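Local coordinates for exosome complex component Rrp42 (Methanothermobacter thermautotrophicus, PDB 2WNR), which probably serves as a non-catalytic subunit of the exosome, an RNA-degrading complex, and helps to structure the active site of its partner Rrp41, at residues G224-E227 with E228-C232; P9-T12 with R13-T17. One frame throughout, in Å; residues are numbered along the deposited sequence.

Interaction 1: residues G224-E227 with E228-C232; sequences GVTE and EGSIC
Thr-226 meets Ser-230 through backbone and side chain alike, where the chain reverses between strands 219-226 and 231-237. Thr-226 N donates to Ser-230 O at 2.8 Å, while Thr-226 O accepts Gly-229 N at 3.1 Å, closing a type I turn from Thr-226 to Gly-229. With Gly-229 at positive phi (74°) and the two bonds falling on successive residues, this is a type I turn with a G1 bulge. Beyond it, Cys-232 N donates to Gly-224 O at 2.8 Å, and Val-225 faces Ile-231 as a non-hydrogen-bonded antiparallel pair. Outward, the backbone of Val-225 bonds with Leu-194, that of Gly-224 with Ala-233, and that of Ile-231 with a chain of another protein.

The Thr-226 hydroxyl has two polar neighbours. A chi1 of 67° sets Thr-226 OG1 between its own backbone N and carbonyl carbon, 2.8 Å from Ser-230 OG. The bent acid side chain curls back to place Glu-228 OE2 3.1 Å from Thr-226 OG1. Ser-230 OG is also hydrogen-bonded to a polar side chain of that other protein. The methyl CG2 of Thr-226 lies 3.8 Å from Cys-232 SG.

Val-225 and Ile-231 both turn their side chains to helix 244-268, reaching Val-255 and Val-251 respectively; Thr-226 and Cys-232 instead touch Ala-193 of the adjacent strand 193-201.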
loop_
_atom_site.group_PDB
_atom_site.type_symbol
_atom_site.label_atom_id
_atom_site.label_comp_id
_atom_site.label_asym_id
_atom_site.label_seq_id
_atom_site.Cartn_x
_atom_site.Cartn_y
_atom_site.Cartn_z
ATOM N N GLY A 224 -17.962 -7.977 -27.561
ATOM C CA GLY A 224 -19.073 -7.109 -27.198
ATOM C C GLY A 224 -19.720 -6.527 -28.444
ATOM O O GLY A 224 -19.064 -5.822 -29.223
ATOM N N VAL A 225 -21.007 -6.831 -28.628
ATOM C CA VAL A 225 -21.790 -6.336 -29.769
ATOM C C VAL A 225 -22.896 -5.383 -29.300
ATOM O O VAL A 225 -23.446 -5.557 -28.216
ATOM C CB VAL A 225 -22.418 -7.496 -30.580
ATOM C CG1 VAL A 225 -23.003 -6.982 -31.875
ATOM C CG2 VAL A 225 -21.366 -8.567 -30.870
ATOM N N THR A 226 -23.211 -4.379 -30.116
ATOM C CA THR A 226 -24.225 -3.397 -29.756
ATOM C C THR A 226 -25.587 -3.776 -30.350
ATOM O O THR A 226 -25.704 -4.757 -31.101
ATOM C CB THR A 226 -23.829 -1.961 -30.195
ATOM O OG1 THR A 226 -23.808 -1.874 -31.627
ATOM C CG2 THR A 226 -22.468 -1.581 -29.637
ATOM N N GLU A 227 -26.612 -2.995 -30.012
ATOM C CA GLU A 227 -27.962 -3.199 -30.534
ATOM C C GLU A 227 -28.012 -3.273 -32.058
ATOM O O GLU A 227 -28.727 -4.104 -32.621
ATOM C CB GLU A 227 -28.881 -2.072 -30.076
ATOM C CG GLU A 227 -29.354 -2.178 -28.641
ATOM C CD GLU A 227 -30.415 -1.146 -28.309
ATOM O OE1 GLU A 227 -30.516 -0.132 -29.048
ATOM O OE2 GLU A 227 -31.150 -1.355 -27.315
ATOM N N GLU A 228 -27.259 -2.395 -32.716
ATOM C CA GLU A 228 -27.274 -2.303 -34.178
ATOM C C GLU A 228 -26.218 -3.184 -34.853
ATOM O O GLU A 228 -25.844 -2.951 -36.005
ATOM C CB GLU A 228 -27.173 -0.841 -34.651
ATOM C CG GLU A 228 -26.133 0.019 -33.939
ATOM C CD GLU A 228 -26.649 0.608 -32.632
ATOM O OE1 GLU A 228 -27.698 1.302 -32.676
ATOM O OE2 GLU A 228 -26.000 0.379 -31.573
ATOM N N GLY A 229 -25.747 -4.193 -34.119
ATOM C CA GLY A 229 -24.873 -5.229 -34.664
ATOM C C GLY A 229 -23.438 -4.828 -34.941
ATOM O O GLY A 229 -22.786 -5.439 -35.781
ATOM N N SER A 230 -22.941 -3.810 -34.241
ATOM C CA SER A 230 -21.550 -3.384 -34.388
ATOM C C SER A 230 -20.711 -3.811 -33.180
ATOM O O SER A 230 -21.235 -3.923 -32.065
ATOM C CB SER A 230 -21.465 -1.867 -34.623
ATOM O OG SER A 230 -21.857 -1.149 -33.470
ATOM N N ILE A 231 -19.419 -4.050 -33.413
ATOM C CA ILE A 231 -18.489 -4.544 -32.382
ATOM C C ILE A 231 -17.893 -3.392 -31.584
ATOM O O ILE A 231 -17.247 -2.506 -32.148
ATOM C CB ILE A 231 -17.338 -5.393 -33.001
ATOM C CG1 ILE A 231 -17.895 -6.616 -33.739
ATOM C CG2 ILE A 231 -16.348 -5.824 -31.939
ATOM C CD1 ILE A 231 -16.952 -7.203 -34.772
ATOM N N CYS A 232 -18.110 -3.407 -30.273
ATOM C CA CYS A 232 -17.595 -2.346 -29.409
ATOM C C CYS A 232 -16.495 -2.789 -28.435
ATOM O O CYS A 232 -15.821 -1.948 -27.838
ATOM C CB CYS A 232 -18.728 -1.656 -28.661
ATOM S SG CYS A 232 -19.552 -2.701 -27.486
#

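Interaction 2: residues P9-T12 with R13-T17; sequences PEIT and RKSIT
Glu-10 and Arg-13 are joined by a salt bridge three residues apart, Glu-10 OE2 lying 2.8 Å from Arg-13 NE. The carboxylate and guanidinium planes are only 19° apart, yet the oxygen approaches the guanidinium obliquely and uses its NE corner, with Arg-13 NH1 4.0 Å from Glu-10 OE2. The arginine chain runs straight through chi2 and then bends at chi3 (-75°), which swings NE round to the acid. The glutamate also lies against the aliphatic part of its partner, Glu-10 OE1 coming 3.3 Å from Arg-13 CD. Arg-13 rests in addition on Ile-216, in a loop. Cut back to an alanine, this position is likely to leave the Glu-10 carboxylate without its ionic mate and freer to turn, and to give up the packing on Ile-216.

The backbone bonds identify an alpha-helical turn near the start of helix 11-21, formed from residues four apart. Ser-15 N donates to Ile-11 O at 2.9 Å in an almost straight line (175°), and Ile-16 N reaches Thr-12 O in much the same way. Lys-14 N adds a weak bond to Ile-11 O.

A side-chain bond reinforces this turn. Ser-15 OG folds back to donate to Ile-11 O at 2.6 Å, approaching from above the carbonyl plane. One serine thus grips one carbonyl oxygen twice.

In van der Waals contact, the Ile-11 methyl CG2 lies 3.7 Å from the hydroxyl oxygen Ser-15 OG, and the Ile-16 side chain, too, touches Ile-216.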
loop_
_atom_site.group_PDB
_atom_site.type_symbol
_atom_site.label_atom_id
_atom_site.label_comp_id
_atom_site.label_asym_id
_atom_site.label_seq_id
_atom_site.Cartn_x
_atom_site.Cartn_y
_atom_site.Cartn_z
ATOM N N PRO A 9 -0.752 -38.781 -18.270
ATOM C CA PRO A 9 -0.994 -37.366 -17.972
ATOM C C PRO A 9 -1.652 -36.630 -19.149
ATOM O O PRO A 9 -1.544 -37.085 -20.293
ATOM C CB PRO A 9 0.414 -36.820 -17.716
ATOM C CG PRO A 9 1.217 -38.026 -17.245
ATOM C CD PRO A 9 0.477 -39.289 -17.636
ATOM N N GLU A 10 -2.321 -35.508 -18.863
ATOM C CA GLU A 10 -3.077 -34.734 -19.871
ATOM C C GLU A 10 -4.280 -35.501 -20.454
ATOM O O GLU A 10 -4.610 -35.354 -21.636
ATOM C CB GLU A 10 -2.147 -34.241 -20.994
ATOM C CG GLU A 10 -1.598 -32.828 -20.789
ATOM C CD GLU A 10 -2.308 -31.779 -21.647
ATOM O OE1 GLU A 10 -2.684 -32.098 -22.804
ATOM O OE2 GLU A 10 -2.479 -30.632 -21.166
ATOM N N ILE A 11 -4.928 -36.311 -19.613
ATOM C CA ILE A 11 -6.067 -37.149 -20.026
ATOM C C ILE A 11 -7.346 -36.319 -20.201
ATOM O O ILE A 11 -7.981 -36.379 -21.255
ATOM C CB ILE A 11 -6.315 -38.351 -19.046
ATOM C CG1 ILE A 11 -5.089 -39.276 -18.968
ATOM C CG2 ILE A 11 -7.585 -39.135 -19.428
ATOM C CD1 ILE A 11 -5.034 -40.390 -20.023
ATOM N N THR A 12 -7.715 -35.549 -19.178
ATOM C CA THR A 12 -8.894 -34.679 -19.256
ATOM C C THR A 12 -8.887 -33.801 -20.500
ATOM O O THR A 12 -9.919 -33.692 -21.170
ATOM C CB THR A 12 -9.078 -33.789 -18.003
ATOM O OG1 THR A 12 -7.889 -33.829 -17.204
ATOM C CG2 THR A 12 -10.265 -34.268 -17.173
ATOM N N ARG A 13 -7.730 -33.202 -20.813
ATOM C CA ARG A 13 -7.594 -32.362 -22.005
ATOM C C ARG A 13 -7.844 -33.097 -23.324
ATOM O O ARG A 13 -8.342 -32.496 -24.271
ATOM C CB ARG A 13 -6.249 -31.627 -22.054
ATOM C CG ARG A 13 -6.284 -30.352 -22.937
ATOM C CD ARG A 13 -4.934 -29.666 -23.039
ATOM N NE ARG A 13 -4.599 -28.957 -21.805
ATOM C CZ ARG A 13 -4.556 -27.628 -21.678
ATOM N NH1 ARG A 13 -4.250 -27.088 -20.503
ATOM N NH2 ARG A 13 -4.805 -26.830 -22.715
ATOM N N LYS A 14 -7.504 -34.382 -23.395
ATOM C CA LYS A 14 -7.827 -35.165 -24.588
ATOM C C LYS A 14 -9.305 -35.596 -24.601
ATOM O O LYS A 14 -9.969 -35.474 -25.637
ATOM C CB LYS A 14 -6.870 -36.353 -24.771
ATOM C CG LYS A 14 -7.351 -37.386 -25.806
ATOM C CD LYS A 14 -6.225 -38.086 -26.561
ATOM C CE LYS A 14 -6.795 -38.882 -27.734
ATOM N NZ LYS A 14 -5.784 -39.718 -28.445
ATOM N N SER A 15 -9.809 -36.074 -23.456
ATOM C CA SER A 15 -11.213 -36.510 -23.311
ATOM C C SER A 15 -12.211 -35.414 -23.700
ATOM O O SER A 15 -13.085 -35.641 -24.545
ATOM C CB SER A 15 -11.517 -36.975 -21.881
ATOM O OG SER A 15 -10.362 -37.445 -21.216
ATOM N N ILE A 16 -12.073 -34.232 -23.089
ATOM C CA ILE A 16 -12.963 -33.095 -23.361
ATOM C C ILE A 16 -12.765 -32.544 -24.782
ATOM O O ILE A 16 -13.667 -31.929 -25.352
ATOM C CB ILE A 16 -12.811 -31.959 -22.306
ATOM C CG1 ILE A 16 -12.968 -32.505 -20.883
ATOM C CG2 ILE A 16 -13.829 -30.833 -22.550
ATOM C CD1 ILE A 16 -12.773 -31.465 -19.773
ATOM N N THR A 17 -11.590 -32.778 -25.358
ATOM C CA THR A 17 -11.303 -32.299 -26.709
ATOM C C THR A 17 -11.959 -33.171 -27.781
ATOM O O THR A 17 -12.625 -32.652 -28.681
ATOM C CB THR A 17 -9.784 -32.103 -26.934
ATOM O OG1 THR A 17 -9.391 -30.860 -26.342
ATOM C CG2 THR A 17 -9.420 -32.074 -28.417
#

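Interactions 1 and 2 are structurally separate: their centres lie 35 Å apart, and their nearest atoms are about 23 Å apart. Along the chain they are in series, residues 9-17 near the N-terminus being complete long before 224-232 begins. Their settings differ accordingly. Interaction 2 is a surface contact 30 Å from the centre of the chain, and its residues 9-17 make no contact with the other subunits. Interaction 1, 14 Å from that centre, is largely buried, and of these two contacts it is the one that meets another protein. The subunit is predicted to be non-catalytic and to help structure the Rrp41 site, but neither contact is identified as part of that site.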